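Local coordinates for protein Cif (Cell cycle inhibiting factor) (Escherichia coli, PDB 3EFY) that deamidates a glutamine of the host ubiquitin-like protein NEDD8, disabling cullin-RING ubiquitin ligases and so blocking the host cell cycle, at residues 83-88 and 101-106; 95-100 and 137-142; 12-17 and 67-72; 56-61 and 160-165. All blocks are in the same frame, centred on the assembly; numbering follows the deposited sequence.

Contact 1: residues 83-88 and 101-106; sequences FLYQSD and DWMTHK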
loop_
_atom_site.group_PDB
_atom_site.type_symbol
_atom_site.label_atom_id
_atom_site.label_comp_id
_atom_site.label_asym_id
_atom_site.label_seq_id
_atom_site.Cartn_x
_atom_site.Cartn_y
_atom_site.Cartn_z
ATOM N N PHE A 83 13.374 11.161 12.062
ATOM C CA PHE A 83 12.001 11.621 12.143
ATOM C C PHE A 83 11.209 10.496 12.792
ATOM O O PHE A 83 11.494 9.320 12.566
ATOM C CB PHE A 83 11.469 11.952 10.787
ATOM C CG PHE A 83 12.205 13.112 10.122
ATOM C CD1 PHE A 83 11.718 14.399 10.234
ATOM C CD2 PHE A 83 13.355 12.890 9.391
ATOM C CE1 PHE A 83 12.378 15.468 9.634
ATOM C CE2 PHE A 83 14.037 13.974 8.791
ATOM C CZ PHE A 83 13.533 15.246 8.923
ATOM N N LEU A 84 10.203 10.852 13.559
ATOM C CA LEU A 84 9.315 9.856 14.210
ATOM C C LEU A 84 7.907 10.005 13.651
ATOM O O LEU A 84 7.346 11.094 13.633
ATOM C CB LEU A 84 9.292 10.094 15.705
ATOM C CG LEU A 84 8.740 8.923 16.558
ATOM C CD1 LEU A 84 9.527 8.815 17.903
ATOM C CD2 LEU A 84 7.348 9.237 16.714
ATOM N N TYR A 85 7.310 8.886 13.214
ATOM C CA TYR A 85 5.978 8.833 12.665
ATOM C C TYR A 85 5.142 7.847 13.523
ATOM O O TYR A 85 5.598 6.768 13.867
ATOM C CB TYR A 85 5.909 8.363 11.199
ATOM C CG TYR A 85 6.965 9.002 10.300
ATOM C CD1 TYR A 85 7.191 10.358 10.327
ATOM C CD2 TYR A 85 7.746 8.207 9.458
ATOM C CE1 TYR A 85 8.168 10.946 9.482
ATOM C CE2 TYR A 85 8.698 8.784 8.640
ATOM C CZ TYR A 85 8.920 10.141 8.689
ATOM O OH TYR A 85 9.920 10.732 7.893
ATOM N N GLN A 86 3.897 8.201 13.812
ATOM C CA GLN A 86 3.061 7.390 14.701
ATOM C C GLN A 86 1.598 7.787 14.585
ATOM O O GLN A 86 1.275 8.912 14.164
ATOM C CB GLN A 86 3.502 7.547 16.159
ATOM C CG GLN A 86 3.470 9.031 16.663
ATOM C CD GLN A 86 3.557 9.210 18.147
ATOM O OE1 GLN A 86 3.375 8.274 18.955
ATOM N NE2 GLN A 86 3.810 10.455 18.550
ATOM N N SER A 87 0.738 6.882 15.029
ATOM C CA SER A 87 -0.629 7.213 15.467
ATOM C C SER A 87 -0.855 6.523 16.799
ATOM O O SER A 87 -0.076 5.665 17.170
ATOM C CB SER A 87 -1.708 6.792 14.454
ATOM O OG SER A 87 -1.880 5.386 14.430
ATOM N N ASP A 88 -1.958 6.828 17.503
ATOM C CA ASP A 88 -2.167 6.207 18.811
ATOM C C ASP A 88 -3.682 6.247 19.109
ATOM O O ASP A 88 -4.325 7.270 18.897
ATOM C CB ASP A 88 -1.388 7.015 19.832
ATOM C CG ASP A 88 -1.112 6.298 21.119
ATOM O OD1 ASP A 88 -1.993 5.568 21.681
ATOM O OD2 ASP A 88 -0.025 6.559 21.652
ATOM N N ASP A 101 -2.862 14.481 12.360
ATOM C CA ASP A 101 -2.516 15.547 13.301
ATOM C C ASP A 101 -1.037 15.534 13.657
ATOM O O ASP A 101 -0.367 16.569 13.590
ATOM C CB ASP A 101 -3.385 15.453 14.527
ATOM C CG ASP A 101 -4.863 15.686 14.214
ATOM O OD1 ASP A 101 -5.173 16.437 13.236
ATOM O OD2 ASP A 101 -5.706 15.069 14.906
ATOM N N TRP A 102 -0.501 14.344 13.973
ATOM C CA TRP A 102 0.914 14.211 14.255
ATOM C C TRP A 102 1.751 14.713 13.058
ATOM O O TRP A 102 2.741 15.460 13.227
ATOM C CB TRP A 102 1.244 12.747 14.594
ATOM C CG TRP A 102 2.689 12.520 14.895
ATOM C CD1 TRP A 102 3.609 11.950 14.042
ATOM C CD2 TRP A 102 3.424 12.923 16.060
ATOM N NE1 TRP A 102 4.836 11.933 14.641
ATOM C CE2 TRP A 102 4.765 12.537 15.871
ATOM C CE3 TRP A 102 3.096 13.585 17.253
ATOM C CZ2 TRP A 102 5.746 12.791 16.834
ATOM C CZ3 TRP A 102 4.047 13.784 18.212
ATOM C CH2 TRP A 102 5.372 13.383 18.016
ATOM N N MET A 103 1.396 14.272 11.855
ATOM C CA MET A 103 2.248 14.474 10.687
ATOM C C MET A 103 2.245 15.925 10.197
ATOM O O MET A 103 3.255 16.382 9.598
ATOM C CB MET A 103 1.896 13.531 9.556
ATOM C CG MET A 103 2.083 12.050 9.936
ATOM S SD MET A 103 3.835 11.637 10.190
ATOM C CE MET A 103 4.364 11.554 8.525
ATOM N N THR A 104 1.153 16.611 10.500
ATOM C CA THR A 104 0.980 18.017 10.055
ATOM C C THR A 104 1.439 19.021 11.115
ATOM O O THR A 104 1.301 20.252 10.916
ATOM C CB THR A 104 -0.481 18.273 9.541
ATOM O OG1 THR A 104 -1.462 18.045 10.551
ATOM C CG2 THR A 104 -0.804 17.404 8.314
ATOM N N HIS A 105 1.943 18.529 12.243
ATOM C CA HIS A 105 2.409 19.348 13.317
ATOM C C HIS A 105 3.803 18.811 13.704
ATOM O O HIS A 105 4.756 19.014 12.981
ATOM C CB HIS A 105 1.328 19.472 14.434
ATOM C CG HIS A 105 0.042 20.076 13.932
ATOM N ND1 HIS A 105 -0.977 19.314 13.419
ATOM C CD2 HIS A 105 -0.328 21.375 13.730
ATOM C CE1 HIS A 105 -1.947 20.103 12.976
ATOM N NE2 HIS A 105 -1.577 21.360 13.155
ATOM N N LYS A 106 3.928 18.103 14.777
ATOM C CA LYS A 106 5.221 17.801 15.332
ATOM C C LYS A 106 6.167 16.955 14.470
ATOM O O LYS A 106 7.377 17.139 14.507
ATOM C CB LYS A 106 4.997 17.163 16.683
ATOM C CG LYS A 106 6.225 17.027 17.524
ATOM C CD LYS A 106 5.869 16.976 18.969
ATOM C CE LYS A 106 7.010 16.544 19.839
ATOM N NZ LYS A 106 6.677 16.714 21.291
#
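Trp102 and Gln86 form the tightly packed half of this contact, where the end of helix 99-103 meets the chain leaving strand 81-85. Trp102 CB points toward residues 83-88, chi1 of 180° sets CG anti to the backbone N, and the ring N-H makes a nearly straight bond: Trp102 NE1 lies 2.8 Å from Leu84 O with an N-H...O angle of 169°. The oxygen is in the indole plane, whereas the donor stands above the carbonyl plane of Leu84. Gln86 lies over one face of the indole. Its CG is 3.7 Å from the centroid of the five-membered ring, almost on the ring normal, a CH-pi contact. Farther along the extended chain, Gln86 NE2 sits above the six-membered ring, 3.4 Å from Trp102 CZ3, with the amide standing nearly perpendicular to the indole. Polar partners hold both ends of that amide: OE1 bonds to His66 NE2, and NE2 to Phe137 O.

The Tyr85 side is looser, with an oblique approach and no hydrogen bond between Tyr85 and Met103. Met103 CE comes within 3.6 Å of Tyr85 CD1, and Met103 SD is 4.7 Å from the ring centroid, a Met-aromatic contact; the second subunit packs against both residues. Gln86 and His66 are active-site residues, and the indole packs against one side of the Gln86 side chain, consistent with a second-shell role in positioning the glutamine of a Cys-His-Gln site.

Contact 2: residues 95-100 and 137-142; sequences RKLRFE and FDIDGN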
loop_
_atom_site.group_PDB
_atom_site.type_symbol
_atom_site.label_atom_id
_atom_site.label_comp_id
_atom_site.label_asym_id
_atom_site.label_seq_id
_atom_site.Cartn_x
_atom_site.Cartn_y
_atom_site.Cartn_z
ATOM N N ARG A 95 -1.716 9.574 24.967
ATOM C CA ARG A 95 -3.073 9.874 24.587
ATOM C C ARG A 95 -3.386 9.649 23.117
ATOM O O ARG A 95 -2.459 9.452 22.282
ATOM C CB ARG A 95 -3.402 11.309 24.989
ATOM C CG ARG A 95 -2.667 12.356 24.212
ATOM C CD ARG A 95 -3.215 13.734 24.510
ATOM N NE ARG A 95 -2.193 14.746 24.418
ATOM C CZ ARG A 95 -2.410 16.036 24.213
ATOM N NH1 ARG A 95 -3.667 16.518 24.116
ATOM N NH2 ARG A 95 -1.373 16.865 24.153
ATOM N N LYS A 96 -4.678 9.638 22.773
ATOM C CA LYS A 96 -5.115 9.480 21.377
ATOM C C LYS A 96 -4.492 10.518 20.463
ATOM O O LYS A 96 -4.451 11.700 20.803
ATOM C CB LYS A 96 -6.653 9.615 21.206
ATOM C CG LYS A 96 -7.130 9.293 19.789
ATOM C CD LYS A 96 -8.662 9.213 19.611
ATOM C CE LYS A 96 -9.061 9.190 18.121
ATOM N NZ LYS A 96 -8.675 7.901 17.456
ATOM N N LEU A 97 -3.992 10.041 19.319
ATOM C CA LEU A 97 -3.311 10.852 18.317
ATOM C C LEU A 97 -3.568 10.357 16.901
ATOM O O LEU A 97 -3.187 9.232 16.556
ATOM C CB LEU A 97 -1.816 10.812 18.613
ATOM C CG LEU A 97 -0.852 11.486 17.647
ATOM C CD1 LEU A 97 -1.031 13.037 17.673
ATOM C CD2 LEU A 97 0.581 11.152 18.103
ATOM N N ARG A 98 -4.221 11.165 16.078
ATOM C CA ARG A 98 -4.449 10.815 14.688
ATOM C C ARG A 98 -3.170 11.007 13.901
ATOM O O ARG A 98 -2.438 11.993 14.119
ATOM C CB ARG A 98 -5.575 11.628 14.073
ATOM C CG ARG A 98 -6.917 11.371 14.789
ATOM C CD ARG A 98 -8.014 12.312 14.268
ATOM N NE ARG A 98 -8.120 12.154 12.831
ATOM C CZ ARG A 98 -7.734 13.048 11.922
ATOM N NH1 ARG A 98 -7.237 14.239 12.280
ATOM N NH2 ARG A 98 -7.859 12.745 10.632
ATOM N N PHE A 99 -2.890 10.092 12.985
ATOM C CA PHE A 99 -1.713 10.223 12.111
ATOM C C PHE A 99 -1.695 11.600 11.447
ATOM O O PHE A 99 -0.682 12.273 11.462
ATOM C CB PHE A 99 -1.718 9.124 11.018
ATOM C CG PHE A 99 -0.528 9.124 10.118
ATOM C CD1 PHE A 99 0.717 8.712 10.565
ATOM C CD2 PHE A 99 -0.665 9.435 8.763
ATOM C CE1 PHE A 99 1.767 8.642 9.726
ATOM C CE2 PHE A 99 0.424 9.381 7.907
ATOM C CZ PHE A 99 1.659 8.989 8.408
ATOM N N GLU A 100 -2.853 12.018 10.917
ATOM C CA GLU A 100 -2.949 13.330 10.231
ATOM C C GLU A 100 -2.454 14.493 11.103
ATOM O O GLU A 100 -1.678 15.351 10.656
ATOM C CB GLU A 100 -4.400 13.578 9.785
ATOM C CG GLU A 100 -4.606 14.883 9.107
ATOM C CD GLU A 100 -6.004 15.042 8.550
ATOM O OE1 GLU A 100 -6.938 14.310 8.956
ATOM O OE2 GLU A 100 -6.151 15.920 7.695
ATOM N N PHE A 137 6.823 11.781 22.266
ATOM C CA PHE A 137 5.616 11.141 21.749
ATOM C C PHE A 137 4.336 11.982 21.821
ATOM O O PHE A 137 3.395 11.714 21.088
ATOM C CB PHE A 137 5.359 9.813 22.474
ATOM C CG PHE A 137 6.438 8.771 22.257
ATOM C CD1 PHE A 137 6.480 8.060 21.068
ATOM C CD2 PHE A 137 7.377 8.504 23.233
ATOM C CE1 PHE A 137 7.514 7.126 20.846
ATOM C CE2 PHE A 137 8.367 7.577 23.025
ATOM C CZ PHE A 137 8.437 6.897 21.816
ATOM N N ASP A 138 4.306 12.979 22.725
ATOM C CA ASP A 138 3.104 13.817 22.866
ATOM C C ASP A 138 3.096 15.009 21.897
ATOM O O ASP A 138 4.085 15.707 21.748
ATOM C CB ASP A 138 2.924 14.254 24.319
ATOM C CG ASP A 138 1.536 14.877 24.546
ATOM O OD1 ASP A 138 0.536 14.129 24.599
ATOM O OD2 ASP A 138 1.444 16.120 24.501
ATOM N N ILE A 139 1.971 15.256 21.240
ATOM C CA ILE A 139 1.878 16.276 20.215
ATOM C C ILE A 139 2.216 17.692 20.753
ATOM O O ILE A 139 2.737 18.534 20.026
ATOM C CB ILE A 139 0.507 16.249 19.508
ATOM C CG1 ILE A 139 0.585 16.993 18.168
ATOM C CG2 ILE A 139 -0.612 16.706 20.466
ATOM C CD1 ILE A 139 -0.601 16.874 17.240
ATOM N N ASP A 140 1.905 17.890 22.024
ATOM C CA ASP A 140 2.174 19.149 22.724
ATOM C C ASP A 140 3.365 19.076 23.680
ATOM O O ASP A 140 3.685 20.059 24.378
ATOM C CB ASP A 140 0.923 19.576 23.529
ATOM C CG ASP A 140 -0.273 19.884 22.666
ATOM O OD1 ASP A 140 -0.109 20.434 21.548
ATOM O OD2 ASP A 140 -1.413 19.592 23.139
ATOM N N GLY A 141 4.012 17.928 23.794
ATOM C CA GLY A 141 5.020 17.691 24.802
ATOM C C GLY A 141 4.537 17.789 26.231
ATOM O O GLY A 141 5.301 18.176 27.122
ATOM N N ASN A 142 3.276 17.427 26.457
ATOM C CA ASN A 142 2.609 17.702 27.733
ATOM C C ASN A 142 2.597 16.491 28.649
ATOM O O ASN A 142 1.846 15.530 28.433
ATOM C CB ASN A 142 1.203 18.219 27.453
ATOM C CG ASN A 142 0.492 18.685 28.740
ATOM O OD1 ASN A 142 0.994 18.476 29.841
ATOM N ND2 ASN A 142 -0.664 19.320 28.579
HETATM O O HOH W 1 0.597 11.379 24.547
HETATM O O HOH W 2 -3.782 19.229 22.449
#
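Arg95 meets Asp138 and Asp140 through a salt-bridge network. It grips Asp138 side-on: Arg95 NE is 2.8 Å from Asp138 OD1 and Arg95 NH2 is 2.9 Å from Asp138 OD2, each oxygen using its syn lone pair. Guanidinium and carboxylate are nearly coplanar, 12° apart, as suits a side-on, two-nitrogen bridge. Arg95 NH2 also donates to Asp140 OD2 at 2.9 Å, but this second carboxylate is tilted 57° from the guanidinium and is met from above its plane.

Backbone N-H groups also hold the Asp138 carboxylate. Directly after helix 130-137, the chain makes a type I beta turn from Asp138 to Gly141, and Asp138 OD2 accepts from Asp140 N, an Asx turn, and from Asn142 N as well. Both of these donors stand above the carboxylate plane. Three donors thus converge on one oxygen, which probably keeps the group ionised. Gly141, with positive phi, closes the turn.

A water extends the polar network, accepting from Arg95 N and donating to Asp138 OD1.

The remaining contacts are van der Waals. Ile139 CG2 lies over one guanidinium face, 3.8 Å from Arg95 NH2, and Leu97 CD2 reaches Phe137 O at 4.1 Å. The apolar pair is Leu97 CD1 with Ile139 CD1, 3.9 Å apart; Leu97 also packs on the active-site residue Gln86.

Contact 3: residues 12-17 and 67-72; sequences VTANAI and AYIVDI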
loop_
_atom_site.group_PDB
_atom_site.type_symbol
_atom_site.label_atom_id
_atom_site.label_comp_id
_atom_site.label_asym_id
_atom_site.label_seq_id
_atom_site.Cartn_x
_atom_site.Cartn_y
_atom_site.Cartn_z
ATOM N N VAL A 12 -1.122 -1.028 12.928
ATOM C CA VAL A 12 -1.613 -0.957 11.566
ATOM C C VAL A 12 -1.012 0.251 10.827
ATOM O O VAL A 12 -0.532 0.103 9.691
ATOM C CB VAL A 12 -3.137 -0.966 11.558
ATOM C CG1 VAL A 12 -3.656 -0.630 10.222
ATOM C CG2 VAL A 12 -3.618 -2.369 12.006
ATOM N N THR A 13 -0.980 1.406 11.479
ATOM C CA THR A 13 -0.329 2.585 10.913
ATOM C C THR A 13 1.138 2.320 10.644
ATOM O O THR A 13 1.623 2.591 9.533
ATOM C CB THR A 13 -0.485 3.769 11.862
ATOM O OG1 THR A 13 -1.895 4.081 11.938
ATOM C CG2 THR A 13 0.275 4.986 11.350
ATOM N N ALA A 14 1.815 1.773 11.622
ATOM C CA ALA A 14 3.253 1.457 11.458
ATOM C C ALA A 14 3.500 0.535 10.280
ATOM O O ALA A 14 4.423 0.749 9.472
ATOM C CB ALA A 14 3.823 0.846 12.720
ATOM N N ASN A 15 2.722 -0.554 10.192
ATOM C CA ASN A 15 2.939 -1.495 9.103
ATOM C C ASN A 15 2.704 -0.875 7.728
ATOM O O ASN A 15 3.417 -1.154 6.770
ATOM C CB ASN A 15 1.985 -2.679 9.266
ATOM C CG ASN A 15 2.260 -3.509 10.477
ATOM O OD1 ASN A 15 3.294 -3.390 11.140
ATOM N ND2 ASN A 15 1.327 -4.456 10.756
ATOM N N ALA A 16 1.700 0.009 7.625
ATOM C CA ALA A 16 1.382 0.668 6.393
ATOM C C ALA A 16 2.497 1.643 5.962
ATOM O O ALA A 16 2.771 1.781 4.789
ATOM C CB ALA A 16 0.062 1.387 6.522
ATOM N N ILE A 17 3.077 2.319 6.922
ATOM C CA ILE A 17 4.204 3.201 6.681
ATOM C C ILE A 17 5.420 2.416 6.184
ATOM O O ILE A 17 6.078 2.828 5.198
ATOM C CB ILE A 17 4.562 4.038 7.898
ATOM C CG1 ILE A 17 3.425 4.986 8.276
ATOM C CG2 ILE A 17 5.846 4.851 7.603
ATOM C CD1 ILE A 17 3.577 5.563 9.638
ATOM N N ALA A 67 3.487 1.170 19.063
ATOM C CA ALA A 67 4.351 0.942 17.885
ATOM C C ALA A 67 4.489 2.218 17.072
ATOM O O ALA A 67 3.572 3.034 16.996
ATOM C CB ALA A 67 3.773 -0.180 17.001
ATOM N N TYR A 68 5.634 2.385 16.394
ATOM C CA TYR A 68 5.910 3.637 15.699
ATOM C C TYR A 68 7.127 3.460 14.782
ATOM O O TYR A 68 7.802 2.447 14.876
ATOM C CB TYR A 68 6.126 4.796 16.701
ATOM C CG TYR A 68 7.009 4.505 17.845
ATOM C CD1 TYR A 68 8.387 4.747 17.787
ATOM C CD2 TYR A 68 6.546 3.909 19.041
ATOM C CE1 TYR A 68 9.214 4.481 18.881
ATOM C CE2 TYR A 68 7.364 3.614 20.057
ATOM C CZ TYR A 68 8.718 3.873 20.009
ATOM O OH TYR A 68 9.508 3.584 21.106
ATOM N N ILE A 69 7.380 4.454 13.942
ATOM C CA ILE A 69 8.445 4.383 12.895
ATOM C C ILE A 69 9.486 5.456 13.187
ATOM O O ILE A 69 9.118 6.599 13.464
ATOM C CB ILE A 69 7.875 4.620 11.536
ATOM C CG1 ILE A 69 6.755 3.622 11.146
ATOM C CG2 ILE A 69 9.011 4.560 10.487
ATOM C CD1 ILE A 69 7.173 2.170 11.261
ATOM N N VAL A 70 10.774 5.111 13.070
ATOM C CA VAL A 70 11.874 6.081 13.108
ATOM C C VAL A 70 12.541 6.030 11.738
ATOM O O VAL A 70 12.943 4.950 11.265
ATOM C CB VAL A 70 12.835 5.771 14.184
ATOM C CG1 VAL A 70 14.012 6.806 14.169
ATOM C CG2 VAL A 70 12.152 5.795 15.553
ATOM N N ASP A 71 12.539 7.187 11.081
ATOM C CA ASP A 71 13.073 7.365 9.715
ATOM C C ASP A 71 14.465 7.998 9.945
ATOM O O ASP A 71 14.560 9.091 10.559
ATOM C CB ASP A 71 12.106 8.241 8.929
ATOM C CG ASP A 71 12.593 8.631 7.526
ATOM O OD1 ASP A 71 13.719 8.245 7.145
ATOM O OD2 ASP A 71 11.822 9.313 6.800
ATOM N N ILE A 72 15.509 7.331 9.418
ATOM C CA ILE A 72 16.888 7.749 9.539
ATOM C C ILE A 72 17.449 8.092 8.139
ATOM O O ILE A 72 17.947 7.222 7.452
ATOM C CB ILE A 72 17.757 6.713 10.241
ATOM C CG1 ILE A 72 17.169 6.287 11.599
ATOM C CG2 ILE A 72 19.200 7.256 10.457
ATOM C CD1 ILE A 72 17.727 4.994 12.112
#
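Ile69 turns its CG1 anti to its carbonyl carbon (chi1 -58°), and a second bend at chi2 (-55°) brings CD1 against Ala14. Ile17 has the same first torsion, which leaves its CG2 anti to the backbone N, and that methyl lies beside Ile69. The two groups join helix 10-22 to strand 66-72 of an antiparallel sheet. A helix with the active-site cysteine at its start, Cys10, laid on such a sheet is consistent with the papain-like clan to which the Cif family is assigned. The segment axes are inclined at 30° and come within 7.3 Å at closest approach. So short a spacing is matched by two small residues, Ala14 and Ala67, whose CB atoms are 4.4 Å apart. Tyr68 has the CA nearest to that of Ala14, at 5.5 Å, but turns its side chain away from the helix.

Across the interface there is no hydrogen bond; the contact is van der Waals, largely between apolar side chains. The Ile17 and Ile69 side chains slide past each other in opposite directions, with Ile17 CG2 3.9 Å from Ile69 CG1 and Ile17 CB equally near that carbon. On the other face of the strand the Tyr68 ring meets Phe137 edge-to-face and its hydroxyl bonds to Asp61. Elsewhere on the helix, Val12 and Ala16 pack against Ile177 and Leu181 of the second subunit. At Ala14, Ile69 CD1 rests 3.9 Å from Ala14 CB and 3.6 Å from Ala14 O.

Contact 4: residues 56-61 and 160-165; sequences VLRVND and SFQLFE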
loop_
_atom_site.group_PDB
_atom_site.type_symbol
_atom_site.label_atom_id
_atom_site.label_comp_id
_atom_site.label_asym_id
_atom_site.label_seq_id
_atom_site.Cartn_x
_atom_site.Cartn_y
_atom_site.Cartn_z
ATOM N N VAL A 56 14.735 2.811 7.594
ATOM C CA VAL A 56 13.501 2.929 8.386
ATOM C C VAL A 56 13.485 1.838 9.449
ATOM O O VAL A 56 13.822 0.670 9.164
ATOM C CB VAL A 56 12.282 2.914 7.438
ATOM C CG1 VAL A 56 12.148 1.654 6.538
ATOM C CG2 VAL A 56 11.071 3.173 8.211
ATOM N N LEU A 57 13.109 2.220 10.658
ATOM C CA LEU A 57 13.082 1.385 11.819
ATOM C C LEU A 57 11.666 1.284 12.352
ATOM O O LEU A 57 11.058 2.318 12.755
ATOM C CB LEU A 57 13.996 1.953 12.892
ATOM C CG LEU A 57 14.101 1.264 14.222
ATOM C CD1 LEU A 57 14.877 -0.080 14.103
ATOM C CD2 LEU A 57 14.842 2.182 15.226
ATOM N N ARG A 58 11.129 0.048 12.354
ATOM C CA ARG A 58 9.818 -0.185 12.986
ATOM C C ARG A 58 10.028 -0.607 14.423
ATOM O O ARG A 58 10.787 -1.537 14.694
ATOM C CB ARG A 58 9.016 -1.266 12.251
ATOM C CG ARG A 58 7.585 -1.338 12.776
ATOM C CD ARG A 58 6.951 -2.629 12.334
ATOM N NE ARG A 58 5.524 -2.710 12.662
ATOM C CZ ARG A 58 5.016 -2.877 13.883
ATOM N NH1 ARG A 58 5.797 -2.951 14.945
ATOM N NH2 ARG A 58 3.694 -2.948 14.042
ATOM N N VAL A 59 9.425 0.122 15.364
ATOM C CA VAL A 59 9.548 -0.136 16.767
ATOM C C VAL A 59 8.273 -0.704 17.376
ATOM O O VAL A 59 7.221 -0.089 17.291
ATOM C CB VAL A 59 9.849 1.166 17.570
ATOM C CG1 VAL A 59 10.143 0.826 19.032
ATOM C CG2 VAL A 59 11.038 1.941 16.886
ATOM N N ASN A 60 8.413 -1.853 18.011
ATOM C CA ASN A 60 7.327 -2.479 18.807
ATOM C C ASN A 60 7.768 -2.294 20.252
ATOM O O ASN A 60 8.692 -2.957 20.739
ATOM C CB ASN A 60 7.205 -3.958 18.395
ATOM C CG ASN A 60 5.799 -4.456 18.302
ATOM O OD1 ASN A 60 5.554 -5.594 18.788
ATOM N ND2 ASN A 60 4.866 -3.739 17.648
ATOM N N ASP A 61 7.201 -1.272 20.898
ATOM C CA ASP A 61 7.586 -0.853 22.223
ATOM C C ASP A 61 6.606 -1.435 23.242
ATOM O O ASP A 61 5.558 -0.882 23.483
ATOM C CB ASP A 61 7.612 0.687 22.225
ATOM C CG ASP A 61 8.136 1.322 23.485
ATOM O OD1 ASP A 61 8.120 0.706 24.565
ATOM O OD2 ASP A 61 8.551 2.525 23.362
ATOM N N SER A 160 11.012 -4.926 20.311
ATOM C CA SER A 160 11.316 -5.695 19.085
ATOM C C SER A 160 11.387 -4.678 17.943
ATOM O O SER A 160 10.504 -3.828 17.828
ATOM C CB SER A 160 10.172 -6.649 18.788
ATOM O OG SER A 160 10.372 -7.415 17.617
ATOM N N PHE A 161 12.409 -4.785 17.103
ATOM C CA PHE A 161 12.628 -3.851 16.025
ATOM C C PHE A 161 12.683 -4.568 14.692
ATOM O O PHE A 161 13.039 -5.747 14.605
ATOM C CB PHE A 161 13.950 -3.139 16.200
ATOM C CG PHE A 161 14.052 -2.350 17.479
ATOM C CD1 PHE A 161 13.528 -1.062 17.533
ATOM C CD2 PHE A 161 14.679 -2.881 18.595
ATOM C CE1 PHE A 161 13.631 -0.314 18.717
ATOM C CE2 PHE A 161 14.813 -2.141 19.751
ATOM C CZ PHE A 161 14.270 -0.857 19.811
ATOM N N GLN A 162 12.350 -3.833 13.633
ATOM C CA GLN A 162 12.656 -4.257 12.247
ATOM C C GLN A 162 13.366 -3.095 11.573
ATOM O O GLN A 162 12.931 -1.931 11.703
ATOM C CB GLN A 162 11.409 -4.616 11.462
ATOM C CG GLN A 162 10.622 -5.763 12.119
ATOM C CD GLN A 162 9.354 -6.112 11.384
ATOM O OE1 GLN A 162 9.005 -5.485 10.368
ATOM N NE2 GLN A 162 8.658 -7.153 11.865
ATOM N N LEU A 163 14.490 -3.395 10.901
ATOM C CA LEU A 163 15.326 -2.344 10.318
ATOM C C LEU A 163 15.561 -2.643 8.832
ATOM O O LEU A 163 16.054 -3.747 8.495
ATOM C CB LEU A 163 16.645 -2.290 11.028
ATOM C CG LEU A 163 17.692 -1.293 10.591
ATOM C CD1 LEU A 163 17.160 0.162 10.688
ATOM C CD2 LEU A 163 18.959 -1.495 11.453
ATOM N N PHE A 164 15.248 -1.704 7.979
ATOM C CA PHE A 164 15.409 -1.857 6.545
ATOM C C PHE A 164 16.068 -0.635 5.906
ATOM O O PHE A 164 15.746 0.509 6.253
ATOM C CB PHE A 164 14.062 -2.028 5.841
ATOM C CG PHE A 164 13.333 -3.311 6.125
ATOM C CD1 PHE A 164 12.579 -3.455 7.270
ATOM C CD2 PHE A 164 13.313 -4.335 5.191
ATOM C CE1 PHE A 164 11.830 -4.616 7.498
ATOM C CE2 PHE A 164 12.552 -5.501 5.427
ATOM C CZ PHE A 164 11.818 -5.611 6.605
ATOM N N GLU A 165 16.934 -0.843 4.896
ATOM C CA GLU A 165 17.328 0.253 4.038
ATOM C C GLU A 165 16.191 0.662 3.117
ATOM O O GLU A 165 15.422 -0.198 2.673
ATOM C CB GLU A 165 18.564 -0.181 3.216
ATOM C CG GLU A 165 19.120 0.950 2.370
ATOM C CD GLU A 165 20.324 0.575 1.493
ATOM O OE1 GLU A 165 20.897 -0.549 1.685
ATOM O OE2 GLU A 165 20.660 1.452 0.626
#
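An antiparallel strand pair joins Val56-Asn60 to Ser160-Phe164, adding 159-166 as an outermost strand of the sheet. The segment axes are 4.7 Å apart at closest approach and their directions differ by 169°. Val56 with Phe164, Arg58 with Gln162 and Asn60 with Ser160 are the hydrogen-bonded pairs, each closed by two N-H...O bonds: Arg58 N to Gln162 O measures 2.8 Å and Gln162 N to Arg58 O 3.0 Å. Between them lie the non-hydrogen-bonded pairs Leu57-Leu163 and Val59-Phe161, where CA-H...O contacts such as Phe161 CA to Arg58 O, 3.2 Å, add to the seam.

The two faces differ in character. On one, the Phe161 ring is touched obliquely by two neighbours on the opposing strand, with CD1 3.8 Å from Leu57 CD1 and CE1 3.7 Å from Val59 CG1; helix 39-47 packs here through Leu39 and Leu42. On the other, Arg58 and Gln162 lie side by side and point the same way. The Arg58 chain is extended from CG to NE, its CD 4.0 Å from Gln162 OE1. Each polar end finds a partner elsewhere: Arg58 NE bonds to Asn15 on helix 10-22, and Gln162 OE1 to Tyr29. That helix also receives Val56 and Phe164, against Met18 and Leu22. The result is an antiparallel sheet with helices on both faces, an alpha+beta arrangement.

Overall arrangement
Contacts 1, 3 and 4 all reach one antiparallel sheet, whose strands 81-85, 66-72, 54-61 and 159-166 lie side by side in that order. Contacts 3 and 4, with centres 8 Å apart, meet across the neighbouring strands 66-72 and 54-61, where Ile69 CG2 is 3.4 Å from Val56 CG2; contacts 1 and 3 meet through Tyr85 and Asp71. Contact 2 stands off the sheet, its centre about 7 Å from that of contact 1 and 20 Å from that of contact 4, and meets contact 1 through Lys106 NZ to Asp138 O, 2.8 Å. The active site lies where these elements converge: the side chain of Gln86, in contact 1, is about 3 Å from that of His66 and about 6 Å from that of Cys10. Contacts 1, 2 and 3 also touch the second subunit.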